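Local coordinates for protein cellulase (glycosyl hydrolase family 5) (Bacteroides ovatus, PDB 3ZMR) that hydrolyses internal beta-1,4-glucosidic linkages in the backbone of xyloglucan with retention of the anomeric configuration, releasing xyloglucan oligosaccharides, at residues Val175-His179 with Ile213-Glu218; Met194-Glu198 with Arg247-Tyr251; Leu255-Asn261 with Arg302-Gln307. All coordinates share one frame; numbering follows the deposited sequence. Where two conformers were deposited one is given.

Interaction 1 (Val175-His179 with Ile213-Glu218); sequences VAYSH and INIHWE. With XYS (alpha-D-xylopyranose), chain C; GLC (alpha-D-glucopyranose), chain L; BGC (beta-D-glucopyranose), chain B.
At the C-terminal ends of two neighbouring strands of the TIM barrel, where the substrate cleft lies, E218 grips the loop 175-179 through both its carboxylate oxygens. OE1 of E218 accepts two backbone N-H groups, from Y177 N at 2.7 Å, nearly in line with the C-O bond, and from S178 N at 2.9 Å, on the syn side but 35° out of the carboxylate plane. OE2 takes the hydroxyl of S178, whose OG lies 2.7 Å away and above the carboxylate plane; W221 and R236 extend this network. A glutamate suits the place: CG sits between the backbone N and the carbonyl carbon (chi1 62°), and the chain beyond runs extended to accept two successive backbone N-H groups of the loop.

Nearer the strand, both backbone polar atoms of V175 are bonded to 213-218: V175 N donates to N214 OD1 at 3.0 Å, and V175 O accepts from H216 N. The same N214 amide uses its ND2 to donate to H216 ND1 (3.1 Å), lying in the imidazole plane. That bond fixes the ring's rotation and leaves NE2 to donate to O3 of the bound glucose, modelled as both anomers. The Y177 ring turns its edge to N214 O, and a water bridges that oxygen to Y177 OH. A second-shell asparagine that orients a sugar-binding histidine is thus built into the active-site end of this family 5 beta/alpha barrel.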
loop_
_atom_site.group_PDB
_atom_site.type_symbol
_atom_site.label_atom_id
_atom_site.label_comp_id
_atom_site.label_asym_id
_atom_site.label_seq_id
_atom_site.Cartn_x
_atom_site.Cartn_y
_atom_site.Cartn_z
ATOM N N VAL A 175 2.861 -4.791 -12.223
ATOM C CA VAL A 175 3.992 -4.718 -13.145
ATOM C C VAL A 175 5.265 -5.223 -12.469
ATOM O O VAL A 175 5.556 -4.919 -11.302
ATOM C CB VAL A 175 4.252 -3.277 -13.641
ATOM C CG1 VAL A 175 5.267 -3.261 -14.793
ATOM C CG2 VAL A 175 2.969 -2.621 -14.109
ATOM N N ALA A 176 6.035 -5.983 -13.250
ATOM C CA ALA A 176 7.386 -6.387 -12.893
ATOM C C ALA A 176 8.310 -5.589 -13.824
ATOM O O ALA A 176 7.945 -5.259 -14.968
ATOM C CB ALA A 176 7.585 -7.869 -13.170
ATOM N N TYR A 177 9.500 -5.295 -13.303
ATOM C CA TYR A 177 10.559 -4.588 -14.045
ATOM C C TYR A 177 11.926 -5.247 -13.958
ATOM O O TYR A 177 12.769 -5.013 -14.831
ATOM C CB TYR A 177 10.687 -3.143 -13.539
ATOM C CG TYR A 177 9.458 -2.285 -13.648
ATOM C CD1 TYR A 177 8.515 -2.248 -12.620
ATOM C CD2 TYR A 177 9.210 -1.531 -14.795
ATOM C CE1 TYR A 177 7.391 -1.423 -12.727
ATOM C CE2 TYR A 177 8.096 -0.728 -14.915
ATOM C CZ TYR A 177 7.187 -0.684 -13.898
ATOM O OH TYR A 177 6.115 0.171 -14.073
ATOM N N SER A 178 12.151 -6.019 -12.897
ATOM C CA SER A 178 13.484 -6.521 -12.549
ATOM C C SER A 178 13.981 -7.670 -13.440
ATOM O O SER A 178 15.149 -8.081 -13.356
ATOM C CB SER A 178 13.571 -6.916 -11.081
ATOM O OG SER A 178 13.395 -5.751 -10.273
ATOM N N HIS A 179 13.101 -8.137 -14.309
ATOM C CA HIS A 179 13.449 -9.069 -15.381
ATOM C C HIS A 179 13.802 -8.357 -16.682
ATOM O O HIS A 179 14.094 -8.992 -17.704
ATOM C CB HIS A 179 12.315 -10.060 -15.624
ATOM C CG HIS A 179 11.033 -9.440 -16.069
ATOM N ND1 HIS A 179 10.625 -8.189 -15.650
ATOM C CD2 HIS A 179 10.022 -9.937 -16.826
ATOM C CE1 HIS A 179 9.444 -7.926 -16.180
ATOM N NE2 HIS A 179 9.048 -8.973 -16.888
ATOM N N ILE A 213 -0.731 1.427 -11.345
ATOM C CA ILE A 213 0.464 0.604 -11.625
ATOM C C ILE A 213 1.282 0.457 -10.351
ATOM O O ILE A 213 1.340 1.384 -9.533
ATOM C CB ILE A 213 1.329 1.156 -12.768
ATOM C CG1 ILE A 213 1.802 2.586 -12.500
ATOM C CG2 ILE A 213 0.566 1.049 -14.084
ATOM C CD1 ILE A 213 2.778 3.103 -13.539
ATOM N N ASN A 214 1.918 -0.686 -10.172
ATOM C CA ASN A 214 2.748 -0.944 -9.011
ATOM C C ASN A 214 4.119 -1.487 -9.411
ATOM O O ASN A 214 4.474 -1.533 -10.592
ATOM C CB ASN A 214 2.030 -1.838 -8.011
ATOM C CG ASN A 214 2.047 -3.307 -8.385
ATOM O OD1 ASN A 214 2.556 -3.702 -9.440
ATOM N ND2 ASN A 214 1.419 -4.116 -7.562
ATOM N N ILE A 215 4.918 -1.823 -8.409
ATOM C CA ILE A 215 6.008 -2.811 -8.559
ATOM C C ILE A 215 5.543 -4.025 -7.741
ATOM O O ILE A 215 5.314 -3.932 -6.546
ATOM C CB ILE A 215 7.375 -2.304 -8.066
ATOM C CG1 ILE A 215 7.826 -1.055 -8.824
ATOM C CG2 ILE A 215 8.394 -3.436 -8.249
ATOM C CD1 ILE A 215 9.099 -0.468 -8.261
ATOM N N HIS A 216 5.392 -5.176 -8.394
ATOM C CA HIS A 216 4.741 -6.321 -7.781
ATOM C C HIS A 216 5.813 -7.225 -7.154
ATOM O O HIS A 216 6.962 -6.806 -6.966
ATOM C CB HIS A 216 3.906 -7.062 -8.835
ATOM C CG HIS A 216 2.719 -7.807 -8.297
ATOM N ND1 HIS A 216 1.618 -7.159 -7.808
ATOM C CD2 HIS A 216 2.449 -9.142 -8.206
ATOM C CE1 HIS A 216 0.703 -8.050 -7.448
ATOM N NE2 HIS A 216 1.180 -9.269 -7.698
ATOM N N TRP A 217 5.450 -8.465 -6.863
ATOM C CA TRP A 217 6.323 -9.429 -6.184
ATOM C C TRP A 217 7.658 -9.645 -6.912
ATOM O O TRP A 217 8.723 -9.559 -6.322
ATOM C CB TRP A 217 5.567 -10.761 -6.095
ATOM C CG TRP A 217 6.379 -11.916 -5.577
ATOM C CD1 TRP A 217 6.846 -12.124 -4.290
ATOM C CD2 TRP A 217 6.842 -13.037 -6.354
ATOM N NE1 TRP A 217 7.572 -13.303 -4.233
ATOM C CE2 TRP A 217 7.557 -13.888 -5.472
ATOM C CE3 TRP A 217 6.671 -13.430 -7.691
ATOM C CZ2 TRP A 217 8.098 -15.092 -5.889
ATOM C CZ3 TRP A 217 7.234 -14.633 -8.100
ATOM C CH2 TRP A 217 7.929 -15.431 -7.217
ATOM N N GLU A 218 7.566 -9.954 -8.197
ATOM C CA GLU A 218 8.725 -10.164 -9.093
ATOM C C GLU A 218 9.930 -10.880 -8.442
ATOM O O GLU A 218 11.075 -10.428 -8.490
ATOM C CB GLU A 218 9.132 -8.900 -9.827
ATOM C CG GLU A 218 9.584 -7.742 -8.973
ATOM C CD GLU A 218 10.262 -6.642 -9.776
ATOM O OE1 GLU A 218 10.053 -6.582 -11.007
ATOM O OE2 GLU A 218 10.991 -5.832 -9.155
HETATM C C1 XYS C . 3.891 -15.310 -6.919
HETATM C C2 XYS C . 4.613 -15.989 -5.726
HETATM C C3 XYS C . 3.787 -15.703 -4.477
HETATM C C4 XYS C . 3.530 -14.214 -4.292
HETATM C C5 XYS C . 2.955 -13.541 -5.555
HETATM O O2 XYS C . 4.788 -17.434 -5.850
HETATM O O3 XYS C . 4.424 -16.183 -3.288
HETATM O O4 XYS C . 2.606 -14.060 -3.228
HETATM O O5 XYS C . 3.730 -13.900 -6.690
HETATM C C1 GLC L . -1.845 -11.823 -3.893
HETATM C C2 GLC L . -0.716 -11.543 -4.877
HETATM C C3 GLC L . -1.001 -12.138 -6.257
HETATM C C4 GLC L . -1.322 -13.622 -6.052
HETATM C C5 GLC L . -2.370 -13.804 -4.944
HETATM C C6 GLC L . -2.765 -15.257 -4.691
HETATM O O2 GLC L . -0.494 -10.158 -4.920
HETATM O O3 GLC L . 0.083 -11.893 -7.181
HETATM O O4 GLC L . -1.831 -14.076 -7.276
HETATM O O5 GLC L . -1.925 -13.216 -3.743
HETATM O O6 GLC L . -3.873 -15.532 -5.526
HETATM C C2 BGC B . -0.581 -11.460 -4.731
HETATM C C3 BGC B . -0.990 -12.094 -6.070
HETATM C C4 BGC B . -1.442 -13.543 -5.914
HETATM C C5 BGC B . -2.527 -13.497 -4.829
HETATM C C6 BGC B . -3.141 -14.870 -4.618
HETATM C C1 BGC B . -1.527 -11.681 -3.542
HETATM O O2 BGC B . -0.405 -10.057 -4.919
HETATM O O3 BGC B . 0.135 -12.027 -6.971
HETATM O O4 BGC B . -1.875 -14.075 -7.199
HETATM O O5 BGC B . -1.992 -13.032 -3.574
HETATM O O6 BGC B . -2.054 -15.801 -4.477
HETATM O O HOH W 1 4.685 0.698 -11.898
#

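Interaction 2 (Met194-Glu198 with Arg247-Tyr251); sequences MDKVE and RFRDY
R247 joins two acidic residues of the helix 191-206 in a salt-bridge network, using the end of its guanidinium group. NH1 stands 2.8 Å from D195 OD1 and also 2.8 Å from E198 OE1, while NH2 makes a longer bond of 3.1 Å to the same D195 OD1. One aspartate oxygen therefore receives two N-H groups, both close to the guanidinium plane, and NH1 meets it on its anti lone pair. Each acid gives R247 one oxygen, and its plane is turned 46° (D195) or 61° (E198) from the guanidinium, so there is no flat two-oxygen pairing. With CG anti to the backbone N (chi1 -177°) and the rest of the chain extended, E198 reaches across to 247-251 for a second donor: Y251 OH donates a hydrogen bond to the anti lone pair of E198 OE2, at 2.6 Å. Each oxygen of E198 thus has its own partner.

The helices 191-206 and 227-248 are neighbours on the outer layer of the beta/alpha barrel, and the polar bonds lie on the more accessible side of their interface. A type I turn from F248 to Y251 closes 247-251 and brings the tyrosine round to E198.

M194 CB rests over one face of the guanidinium, toward its rim, 3.5 Å from R247 NH2. Deeper still, the F248 ring lies between 247-251 and helix 191-206: its CZ approaches E198 CA at 3.6 Å and also touches V197 CG1. A flat, wholly apolar side chain fits here, because it also leans on L255 and F257 of the barrel strand.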
loop_
_atom_site.group_PDB
_atom_site.type_symbol
_atom_site.label_atom_id
_atom_site.label_comp_id
_atom_site.label_asym_id
_atom_site.label_seq_id
_atom_site.Cartn_x
_atom_site.Cartn_y
_atom_site.Cartn_z
ATOM N N MET A 194 9.581 -0.299 -20.683
ATOM C CA MET A 194 8.792 0.850 -20.206
ATOM C C MET A 194 7.789 1.273 -21.274
ATOM O O MET A 194 6.643 1.649 -20.974
ATOM C CB MET A 194 9.701 2.032 -19.863
ATOM C CG MET A 194 10.645 1.772 -18.712
ATOM S SD MET A 194 9.794 1.330 -17.188
ATOM C CE MET A 194 8.709 2.722 -16.933
ATOM N N ASP A 195 8.199 1.211 -22.539
ATOM C CA ASP A 195 7.295 1.564 -23.625
ATOM C C ASP A 195 6.057 0.654 -23.639
ATOM O O ASP A 195 4.954 1.087 -23.939
ATOM C CB ASP A 195 7.964 1.427 -25.003
ATOM C CG ASP A 195 9.091 2.435 -25.266
ATOM O OD1 ASP A 195 9.220 3.444 -24.544
ATOM O OD2 ASP A 195 9.832 2.205 -26.260
ATOM N N LYS A 196 6.265 -0.646 -23.412
ATOM C CA LYS A 196 5.150 -1.620 -23.427
ATOM C C LYS A 196 4.179 -1.352 -22.270
ATOM O O LYS A 196 2.975 -1.352 -22.419
ATOM C CB LYS A 196 5.688 -3.064 -23.337
ATOM C CG LYS A 196 6.336 -3.559 -24.624
ATOM C CD LYS A 196 7.046 -4.882 -24.427
ATOM C CE LYS A 196 6.087 -6.058 -24.410
ATOM N NZ LYS A 196 6.884 -7.332 -24.458
ATOM N N VAL A 197 4.749 -1.144 -21.089
ATOM C CA VAL A 197 3.944 -0.794 -19.921
ATOM C C VAL A 197 3.128 0.501 -20.207
ATOM O O VAL A 197 1.910 0.587 -19.986
ATOM C CB VAL A 197 4.809 -0.654 -18.652
ATOM C CG1 VAL A 197 3.910 -0.274 -17.476
ATOM C CG2 VAL A 197 5.575 -1.950 -18.361
ATOM N N GLU A 198 3.822 1.521 -20.689
ATOM C CA GLU A 198 3.151 2.787 -20.999
ATOM C C GLU A 198 2.032 2.623 -22.033
ATOM O O GLU A 198 0.990 3.263 -21.930
ATOM C CB GLU A 198 4.186 3.832 -21.464
ATOM C CG GLU A 198 3.537 5.187 -21.721
ATOM C CD GLU A 198 4.466 6.316 -22.090
ATOM O OE1 GLU A 198 5.607 6.032 -22.465
ATOM O OE2 GLU A 198 3.982 7.483 -22.092
ATOM N N ARG A 247 8.916 8.524 -16.104
ATOM C CA ARG A 247 8.261 8.142 -17.373
ATOM C C ARG A 247 6.785 8.595 -17.394
ATOM O O ARG A 247 6.281 9.041 -18.427
ATOM C CB ARG A 247 8.364 6.625 -17.628
ATOM C CG ARG A 247 7.522 6.124 -18.798
ATOM C CD ARG A 247 7.971 6.673 -20.128
ATOM N NE ARG A 247 9.185 6.033 -20.613
ATOM C CZ ARG A 247 9.251 5.184 -21.655
ATOM N NH1 ARG A 247 8.174 4.805 -22.309
ATOM N NH2 ARG A 247 10.432 4.691 -22.011
ATOM N N PHE A 248 6.100 8.437 -16.247
ATOM C CA PHE A 248 4.674 8.676 -16.161
ATOM C C PHE A 248 4.259 10.040 -15.565
ATOM O O PHE A 248 3.084 10.300 -15.291
ATOM C CB PHE A 248 4.012 7.522 -15.401
ATOM C CG PHE A 248 3.966 6.229 -16.172
ATOM C CD1 PHE A 248 2.995 6.030 -17.150
ATOM C CD2 PHE A 248 4.881 5.219 -15.917
ATOM C CE1 PHE A 248 2.979 4.867 -17.863
ATOM C CE2 PHE A 248 4.871 4.044 -16.636
ATOM C CZ PHE A 248 3.912 3.858 -17.594
ATOM N N ARG A 249 5.236 10.940 -15.426
ATOM C CA ARG A 249 5.036 12.187 -14.691
ATOM C C ARG A 249 3.937 13.075 -15.283
ATOM O O ARG A 249 3.269 13.793 -14.540
ATOM C CB ARG A 249 6.374 12.974 -14.660
ATOM C CG ARG A 249 6.287 14.277 -13.847
ATOM C CD ARG A 249 7.638 14.837 -13.485
ATOM N NE ARG A 249 8.500 15.039 -14.646
ATOM C CZ ARG A 249 9.758 15.455 -14.590
ATOM N NH1 ARG A 249 10.369 15.689 -13.427
ATOM N NH2 ARG A 249 10.428 15.591 -15.726
ATOM N N ASP A 250 3.779 13.073 -16.612
ATOM C CA ASP A 250 2.829 14.000 -17.264
ATOM C C ASP A 250 1.415 13.471 -17.402
ATOM O O ASP A 250 0.577 14.141 -17.977
ATOM C CB ASP A 250 3.364 14.488 -18.610
ATOM C CG ASP A 250 4.645 15.300 -18.483
ATOM O OD1 ASP A 250 4.962 15.841 -17.395
ATOM O OD2 ASP A 250 5.354 15.420 -19.503
ATOM N N TYR A 251 1.128 12.283 -16.871
ATOM C CA TYR A 251 -0.240 11.751 -16.891
ATOM C C TYR A 251 -1.112 12.406 -15.827
ATOM O O TYR A 251 -0.624 12.807 -14.761
ATOM C CB TYR A 251 -0.257 10.212 -16.748
ATOM C CG TYR A 251 0.240 9.509 -18.015
ATOM C CD1 TYR A 251 1.587 9.347 -18.269
ATOM C CD2 TYR A 251 -0.650 9.129 -18.994
ATOM C CE1 TYR A 251 2.034 8.759 -19.451
ATOM C CE2 TYR A 251 -0.242 8.530 -20.157
ATOM C CZ TYR A 251 1.100 8.353 -20.399
ATOM O OH TYR A 251 1.451 7.757 -21.606
#

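Interaction 3 (Leu255-Asn261 with Arg302-Gln307); sequences LLFAGTN and RHLIVQ. With GLC (alpha-D-glucopyranose), chain L; BGC (beta-D-glucopyranose), chain B.
Strands 255-258 and 304-307 run parallel, 23° apart, joined by I305 N to F257 O at 2.9 Å and G259 N to I305 O, the latter bond almost in line with its C=O.

At the N-terminal end R302 folds back over its neighbour. Its CD lies over the centre of the F257 ring, 3.5 Å from the centroid and 8° off the normal, a CH-pi contact. The bend at chi3 (-48°) then turns the guanidinium so that NH1 reaches L255 O at 3.0 Å; N299 takes NE and Y251 O takes NH2. Arginine combines an aliphatic part for the ring with several donors for buried carbonyls. F257 and L304 point the same way, outward to the helix 275-293, whereas A258 and I305 meet on the inner face, CB to CB at 3.9 Å. The small alanine probably allows the close approach of the strands there.

At the end of strand 304-307, Q307 reaches across to T260, which lies just past strand 255-258. Its OE1 accepts T260 OG1 at 2.7 Å and T260 N at 3.0 Å, both from the same face of the amide, the N-H from well above the plane. NE2 donates to E334 and weakly to I305 O, so both ends of the buried amide are used. A leucine in its place would probably leave the hydroxyl and N-H of T260 without their acceptor and the backbone leading to N261 freer to move. N261, next along, donates from ND2 to O2 of the bound glucose (2.9 Å in the alpha anomer, 2.8 Å in the beta), with R172 holding OD1. At the C-terminal end of the fourth barrel strand, an asparagine followed by the probable acid/base E262 is a hallmark of clan GH-A.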
loop_
_atom_site.group_PDB
_atom_site.type_symbol
_atom_site.label_atom_id
_atom_site.label_comp_id
_atom_site.label_asym_id
_atom_site.label_seq_id
_atom_site.Cartn_x
_atom_site.Cartn_y
_atom_site.Cartn_z
ATOM N N LEU A 255 -4.304 8.365 -13.316
ATOM C CA LEU A 255 -3.203 7.422 -13.096
ATOM C C LEU A 255 -2.675 7.544 -11.680
ATOM O O LEU A 255 -2.242 8.635 -11.260
ATOM C CB LEU A 255 -2.056 7.594 -14.073
ATOM C CG LEU A 255 -0.844 6.662 -13.943
ATOM C CD1 LEU A 255 -1.232 5.198 -14.179
ATOM C CD2 LEU A 255 0.257 7.047 -14.896
ATOM N N LEU A 256 -2.741 6.445 -10.949
ATOM C CA LEU A 256 -2.241 6.315 -9.574
ATOM C C LEU A 256 -1.072 5.351 -9.538
ATOM O O LEU A 256 -0.995 4.416 -10.367
ATOM C CB LEU A 256 -3.345 5.811 -8.626
ATOM C CG LEU A 256 -4.599 6.693 -8.396
ATOM C CD1 LEU A 256 -5.635 6.506 -9.483
ATOM C CD2 LEU A 256 -5.225 6.378 -7.038
ATOM N N PHE A 257 -0.148 5.602 -8.607
ATOM C CA PHE A 257 0.983 4.708 -8.372
ATOM C C PHE A 257 0.819 3.994 -7.042
ATOM O O PHE A 257 0.430 4.609 -6.054
ATOM C CB PHE A 257 2.334 5.439 -8.328
ATOM C CG PHE A 257 2.688 6.287 -9.530
ATOM C CD1 PHE A 257 2.226 6.052 -10.824
ATOM C CD2 PHE A 257 3.607 7.313 -9.345
ATOM C CE1 PHE A 257 2.629 6.861 -11.857
ATOM C CE2 PHE A 257 4.018 8.099 -10.389
ATOM C CZ PHE A 257 3.522 7.891 -11.643
ATOM N N ALA A 258 1.136 2.701 -7.030
ATOM C CA ALA A 258 1.136 1.893 -5.796
ATOM C C ALA A 258 2.541 1.344 -5.560
ATOM O O ALA A 258 3.073 0.643 -6.406
ATOM C CB ALA A 258 0.139 0.741 -5.888
ATOM N N GLY A 259 3.149 1.665 -4.407
ATOM C CA GLY A 259 4.601 1.534 -4.293
ATOM C C GLY A 259 5.135 0.097 -4.270
ATOM O O GLY A 259 6.220 -0.187 -4.796
ATOM N N THR A 260 4.365 -0.772 -3.617
ATOM C CA THR A 260 4.772 -2.148 -3.335
ATOM C C THR A 260 3.552 -3.065 -3.450
ATOM O O THR A 260 2.442 -2.599 -3.657
ATOM C CB THR A 260 5.399 -2.290 -1.912
ATOM O OG1 THR A 260 4.365 -2.206 -0.916
ATOM C CG2 THR A 260 6.481 -1.245 -1.657
ATOM N N ASN A 261 3.778 -4.362 -3.278
ATOM C CA ASN A 261 2.688 -5.312 -3.251
ATOM C C ASN A 261 2.553 -5.875 -1.823
ATOM O O ASN A 261 2.168 -5.133 -0.921
ATOM C CB ASN A 261 2.882 -6.376 -4.324
ATOM C CG ASN A 261 1.686 -7.295 -4.456
ATOM O OD1 ASN A 261 0.549 -6.838 -4.466
ATOM N ND2 ASN A 261 1.937 -8.598 -4.571
ATOM N N ARG A 302 -0.121 13.724 -7.511
ATOM C CA ARG A 302 -0.712 12.445 -7.883
ATOM C C ARG A 302 -1.182 11.705 -6.655
ATOM O O ARG A 302 -0.549 11.751 -5.596
ATOM C CB ARG A 302 0.315 11.631 -8.651
ATOM C CG ARG A 302 -0.213 10.351 -9.253
ATOM C CD ARG A 302 0.755 9.603 -10.212
ATOM N NE ARG A 302 1.343 10.506 -11.191
ATOM C CZ ARG A 302 0.684 11.092 -12.195
ATOM N NH1 ARG A 302 -0.603 10.818 -12.477
ATOM N NH2 ARG A 302 1.305 12.011 -12.931
ATOM N N HIS A 303 -2.257 10.963 -6.799
ATOM C CA HIS A 303 -2.724 10.119 -5.701
ATOM C C HIS A 303 -1.885 8.870 -5.665
ATOM O O HIS A 303 -1.698 8.184 -6.675
ATOM C CB HIS A 303 -4.191 9.758 -5.901
ATOM C CG HIS A 303 -5.099 10.961 -5.900
ATOM N ND1 HIS A 303 -5.887 11.323 -4.819
ATOM C CD2 HIS A 303 -5.329 11.883 -6.863
ATOM C CE1 HIS A 303 -6.574 12.406 -5.137
ATOM N NE2 HIS A 303 -6.235 12.773 -6.361
ATOM N N LEU A 304 -1.316 8.622 -4.494
ATOM C CA LEU A 304 -0.399 7.499 -4.258
ATOM C C LEU A 304 -1.039 6.485 -3.317
ATOM O O LEU A 304 -1.795 6.839 -2.419
ATOM C CB LEU A 304 0.938 7.992 -3.697
ATOM C CG LEU A 304 1.669 9.081 -4.498
ATOM C CD1 LEU A 304 2.984 9.420 -3.829
ATOM C CD2 LEU A 304 1.881 8.703 -5.950
ATOM N N ILE A 305 -0.644 5.225 -3.486
ATOM C CA ILE A 305 -1.237 4.123 -2.766
ATOM C C ILE A 305 -0.114 3.359 -2.060
ATOM O O ILE A 305 0.834 2.887 -2.714
ATOM C CB ILE A 305 -1.981 3.164 -3.695
ATOM C CG1 ILE A 305 -3.032 3.871 -4.524
ATOM C CG2 ILE A 305 -2.589 2.013 -2.902
ATOM C CD1 ILE A 305 -3.446 3.099 -5.750
ATOM N N VAL A 306 -0.194 3.268 -0.730
ATOM C CA VAL A 306 0.785 2.599 0.086
ATOM C C VAL A 306 0.148 1.405 0.782
ATOM O O VAL A 306 -1.072 1.357 0.973
ATOM C CB VAL A 306 1.455 3.585 1.090
ATOM C CG1 VAL A 306 2.280 4.625 0.331
ATOM C CG2 VAL A 306 0.443 4.208 2.051
ATOM N N GLN A 307 0.971 0.398 1.111
ATOM C CA GLN A 307 0.450 -0.901 1.503
ATOM C C GLN A 307 0.632 -1.223 2.974
ATOM O O GLN A 307 1.649 -0.866 3.599
ATOM C CB GLN A 307 1.162 -1.992 0.708
ATOM C CG GLN A 307 0.844 -1.999 -0.778
ATOM C CD GLN A 307 1.301 -0.746 -1.480
ATOM O OE1 GLN A 307 2.471 -0.313 -1.354
ATOM N NE2 GLN A 307 0.401 -0.147 -2.243
HETATM C C1 GLC L . -1.845 -11.823 -3.893
HETATM C C2 GLC L . -0.716 -11.543 -4.877
HETATM C C3 GLC L . -1.001 -12.138 -6.257
HETATM C C4 GLC L . -1.322 -13.622 -6.052
HETATM C C5 GLC L . -2.370 -13.804 -4.944
HETATM C C6 GLC L . -2.765 -15.257 -4.691
HETATM O O2 GLC L . -0.494 -10.158 -4.920
HETATM O O3 GLC L . 0.083 -11.893 -7.181
HETATM O O4 GLC L . -1.831 -14.076 -7.276
HETATM O O5 GLC L . -1.925 -13.216 -3.743
HETATM O O6 GLC L . -3.873 -15.532 -5.526
HETATM C C2 BGC B . -0.581 -11.460 -4.731
HETATM C C3 BGC B . -0.990 -12.094 -6.070
HETATM C C4 BGC B . -1.442 -13.543 -5.914
HETATM C C5 BGC B . -2.527 -13.497 -4.829
HETATM C C6 BGC B . -3.141 -14.870 -4.618
HETATM C C1 BGC B . -1.527 -11.681 -3.542
HETATM O O2 BGC B . -0.405 -10.057 -4.919
HETATM O O3 BGC B . 0.135 -12.027 -6.971
HETATM O O4 BGC B . -1.875 -14.075 -7.199
HETATM O O5 BGC B . -1.992 -13.032 -3.574
HETATM O O6 BGC B . -2.054 -15.801 -4.477
HETATM O O HOH W 2 -3.651 10.290 -9.369
#

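Overall arrangement
From the N terminus of the barrel domain, 175-179 leaves strand 170-173 and is met by 213-218 after a long excursion through helix 191-206, closing interaction 1. Interaction 2 starts inside that excursion, at 194-198, and ends at 247-251 beyond strand 210-214, so the two cross. Interaction 3 follows in series, closing the connection through helix 275-293. V175 packs on V197, tying the loop of interaction 1 to helix 191-206, while I213 packs on F248 of interaction 2. Strands 210-214 and 255-258 are neighbours, so interactions 1 and 3 share one sheet and bring H216 and N261 to the same glucose. F248 against L255 joins interactions 2 and 3.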